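Side-chain contacts in TetR-family transcriptional regulator (PDB 2G7L), which probably regulates transcription by binding DNA through a TetR-type helix-turn-helix domain, perhaps under control of a small ligand: residues V96-S99 with Y100-L104; F105-P108 with Q109-R112. All coordinates share one frame; numbering follows the deposited sequence.

Interaction 1: residues V96-S99 with Y100-L104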
# COMPACT_ATOMS: atom_id res chain seq x y z
N VAL A 96 -4.78 -12.50 -14.30
CA VAL A 96 -5.35 -11.16 -14.25
C VAL A 96 -4.65 -10.22 -13.25
O VAL A 96 -4.40 -9.06 -13.55
CB VAL A 96 -6.93 -11.07 -14.31
CG1 VAL A 96 -7.56 -12.43 -14.60
CG2 VAL A 96 -7.58 -10.32 -13.17
N LEU A 97 -4.25 -10.77 -12.11
CA LEU A 97 -3.64 -9.95 -11.06
C LEU A 97 -2.29 -9.47 -11.51
O LEU A 97 -1.91 -8.38 -11.20
CB LEU A 97 -3.61 -10.69 -9.69
CG LEU A 97 -5.01 -10.65 -9.06
CD1 LEU A 97 -5.14 -11.70 -7.98
CD2 LEU A 97 -5.29 -9.23 -8.50
N THR A 98 -1.61 -10.27 -12.30
CA THR A 98 -0.35 -9.86 -12.92
C THR A 98 -0.50 -8.72 -13.92
O THR A 98 0.27 -7.75 -13.88
CB THR A 98 0.36 -11.10 -13.55
OG1 THR A 98 0.60 -12.03 -12.50
CG2 THR A 98 1.69 -10.78 -14.19
N SER A 99 -1.48 -8.81 -14.81
CA SER A 99 -1.65 -7.74 -15.77
C SER A 99 -2.15 -6.50 -15.11
O SER A 99 -1.68 -5.44 -15.46
CB SER A 99 -2.43 -8.15 -17.04
OG SER A 99 -3.65 -8.80 -16.77
N TYR A 100 -3.04 -6.58 -14.11
CA TYR A 100 -3.32 -5.41 -13.28
C TYR A 100 -2.04 -4.80 -12.75
O TYR A 100 -1.77 -3.61 -12.94
CB TYR A 100 -4.26 -5.77 -12.16
CG TYR A 100 -4.50 -4.69 -11.13
CD1 TYR A 100 -5.35 -3.62 -11.40
CD2 TYR A 100 -3.93 -4.77 -9.82
CE1 TYR A 100 -5.62 -2.63 -10.45
CE2 TYR A 100 -4.22 -3.79 -8.86
CZ TYR A 100 -5.06 -2.72 -9.18
OH TYR A 100 -5.36 -1.74 -8.28
N THR A 101 -1.21 -5.64 -12.12
CA THR A 101 0.06 -5.20 -11.53
C THR A 101 1.01 -4.54 -12.55
O THR A 101 1.65 -3.55 -12.24
CB THR A 101 0.79 -6.37 -10.79
OG1 THR A 101 -0.06 -6.87 -9.75
CG2 THR A 101 2.06 -5.90 -10.13
N LEU A 102 1.11 -5.13 -13.73
CA LEU A 102 1.95 -4.58 -14.80
C LEU A 102 1.46 -3.21 -15.26
O LEU A 102 2.27 -2.37 -15.57
CB LEU A 102 2.00 -5.56 -15.98
CG LEU A 102 2.90 -6.77 -15.70
CD1 LEU A 102 2.55 -7.91 -16.64
CD2 LEU A 102 4.40 -6.44 -15.73
N VAL A 103 0.16 -2.96 -15.29
CA VAL A 103 -0.24 -1.55 -15.52
C VAL A 103 0.15 -0.62 -14.40
O VAL A 103 0.65 0.45 -14.65
CB VAL A 103 -1.68 -1.30 -16.17
CG1 VAL A 103 -2.55 -2.54 -16.30
CG2 VAL A 103 -2.43 -0.05 -15.64
N LEU A 104 0.04 -1.06 -13.16
CA LEU A 104 0.50 -0.25 -12.02
C LEU A 104 2.00 0.00 -12.03
O LEU A 104 2.42 1.10 -11.72
CB LEU A 104 0.07 -0.90 -10.71
CG LEU A 104 -1.24 -0.54 -9.98
CD1 LEU A 104 -2.26 0.13 -10.82
CD2 LEU A 104 -1.85 -1.67 -9.24
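T101 folds its side chain back onto the turn of helix before it, where L97 presents its carbonyl oxygen. Its CB comes first, lying 3.4 Å from L97 O and equally near T98 O. From there OG1 points back beside its own backbone N and opposite the carbonyl carbon (chi1 -60°), and this places the hydroxyl over the preceding turn, where T101 OG1 gives its proton to L97 O at 2.8 Å. The backbone N of T101 donates to L97 O as well, at 3.0 Å, so one acceptor is gripped by two donors of a single residue. They arrive from opposite faces of the carbonyl plane, each about 30° out of it. This shared acceptor is the familiar way in which a threonine inside a helix satisfies a buried hydroxyl.

Other carbonyls of 96-99 take the usual helical bonds, each from the N-H four residues later. The straightest of them runs from Y100 N to V96 O, with 179° at the hydrogen. On the exposed side T98 and L102 run side by side, their methyls T98 CG2 and L102 CD1 meeting at 3.9 Å, while T98 OG1 turns back to the carbonyl of R94.

The buried sides of helix 89-106 pack against several neighbours. L97 and T101 face L152, L153 and A156 of helix 142-161, and the Y100 hydroxyl bonds T157 there. V96 and Y100 reach L127 of helix 122-136, whereas V103 packs on L71 and L74 of helix 63-74.

Interaction 2: residues F105-P108 with Q109-R112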
# COMPACT_ATOMS: atom_id res chain seq x y z
N PHE A 105 2.81 -0.99 -12.39
CA PHE A 105 4.27 -0.82 -12.43
C PHE A 105 4.66 0.21 -13.48
O PHE A 105 5.65 0.90 -13.32
CB PHE A 105 4.98 -2.15 -12.76
CG PHE A 105 5.32 -3.04 -11.52
CD1 PHE A 105 4.38 -3.27 -10.52
CD2 PHE A 105 6.57 -3.64 -11.41
CE1 PHE A 105 4.68 -4.11 -9.37
CE2 PHE A 105 6.87 -4.49 -10.30
CZ PHE A 105 5.91 -4.71 -9.27
N ALA A 106 3.90 0.30 -14.58
CA ALA A 106 4.08 1.36 -15.59
C ALA A 106 3.71 2.74 -15.04
O ALA A 106 4.27 3.73 -15.48
CB ALA A 106 3.27 1.03 -16.87
N HIS A 107 2.79 2.81 -14.07
CA HIS A 107 2.33 4.09 -13.53
C HIS A 107 2.29 4.17 -11.97
O HIS A 107 1.20 4.28 -11.36
CB HIS A 107 0.96 4.43 -14.11
CG HIS A 107 0.92 4.41 -15.60
ND1 HIS A 107 1.28 5.50 -16.37
CD2 HIS A 107 0.59 3.43 -16.47
CE1 HIS A 107 1.17 5.18 -17.65
NE2 HIS A 107 0.76 3.93 -17.74
N PRO A 108 3.49 4.12 -11.32
CA PRO A 108 3.51 3.95 -9.85
C PRO A 108 2.78 4.98 -9.06
O PRO A 108 2.17 4.65 -8.05
CB PRO A 108 5.01 3.85 -9.52
CG PRO A 108 5.58 3.16 -10.77
CD PRO A 108 4.87 4.05 -11.87
N GLN A 109 2.75 6.22 -9.56
CA GLN A 109 1.94 7.23 -8.92
C GLN A 109 0.46 6.93 -8.97
O GLN A 109 -0.26 7.30 -8.06
CB GLN A 109 2.20 8.62 -9.50
CG GLN A 109 1.40 9.74 -8.84
CD GLN A 109 1.56 9.80 -7.32
OE1 GLN A 109 2.70 9.84 -6.84
NE2 GLN A 109 0.43 9.83 -6.57
N LEU A 110 -0.02 6.22 -10.02
CA LEU A 110 -1.41 5.76 -9.99
C LEU A 110 -1.69 4.70 -8.93
O LEU A 110 -2.75 4.74 -8.28
CB LEU A 110 -1.88 5.27 -11.39
CG LEU A 110 -1.87 6.36 -12.51
CD1 LEU A 110 -2.42 5.78 -13.82
CD2 LEU A 110 -2.65 7.63 -12.06
N ALA A 111 -0.78 3.74 -8.76
CA ALA A 111 -0.82 2.80 -7.57
C ALA A 111 -0.86 3.60 -6.27
O ALA A 111 -1.75 3.36 -5.43
CB ALA A 111 0.37 1.81 -7.55
N ARG A 112 0.04 4.62 -6.12
CA ARG A 112 0.05 5.42 -4.88
C ARG A 112 -1.27 6.09 -4.63
O ARG A 112 -1.79 6.10 -3.50
CB ARG A 112 1.17 6.45 -4.88
CG ARG A 112 2.54 5.85 -4.70
CD ARG A 112 3.67 6.84 -5.01
NE ARG A 112 4.81 6.05 -5.44
CZ ARG A 112 6.00 6.53 -5.77
NH1 ARG A 112 6.26 7.82 -5.67
NH2 ARG A 112 6.96 5.70 -6.15
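The carbonyl of H107 starts the next helix: its oxygen accepts a weak bond from L110 N at 2.7 Å, bent to 127°, and a second weak one from A111 N at 3.3 Å. H107 has left helical geometry at the end of helix 89-106 (phi/psi -133°/67°) and occupies the N-cap position of helix 108-116, so a single residue separates the two helices. P108 follows as the first residue of the new helix, a place suited to proline because its nitrogen has no proton to give. The first regular rung is R112 N to P108 O, 2.9 Å long and in the carbonyl plane.

Among the side chains, H107 and L110 lie alongside one another and point the same way. Each has its CG anti to the carbonyl carbon and beside its own backbone N, which brings L110 CD1 to 3.7 Å from H107 CB and near the root of the imidazole, while L110 CB rests on H107 O. Cut back to an alanine, L110 would no longer carry the methyl that meets H107, and a gap would probably open between H107 and L71 and L74 of helix 63-74. R112 runs its extended aliphatic chain past P108 O, with R112 CG at 3.6 Å from that oxygen, and carries its guanidinium on to the carbonyl of A161, which NE binds.

L110 is buried against H67, L71 and L74 of helix 63-74, and H107 also touches L74. A111 meets T157 and A160 of helix 142-161, and R112 reaches V116 of the second subunit.

How the interactions relate
Interaction 1 precedes interaction 2 directly along the chain, and their centres lie 11 Å apart. Interaction 1 belongs wholly to helix 89-106; interaction 2 begins on its last turn and passes through the bend into helix 108-116. The two touch across this bend, where L104 CG packs on A111 CB at 3.7 Å. All four segments belong to the TetR-type C-terminal region, and both contacts have helices 63-74 and 142-161 as neighbours. Helix 63-74 probably connects this region to the DNA-binding part, as in other TetR-family proteins, so the packing of both contacts against it probably helps to join the two parts.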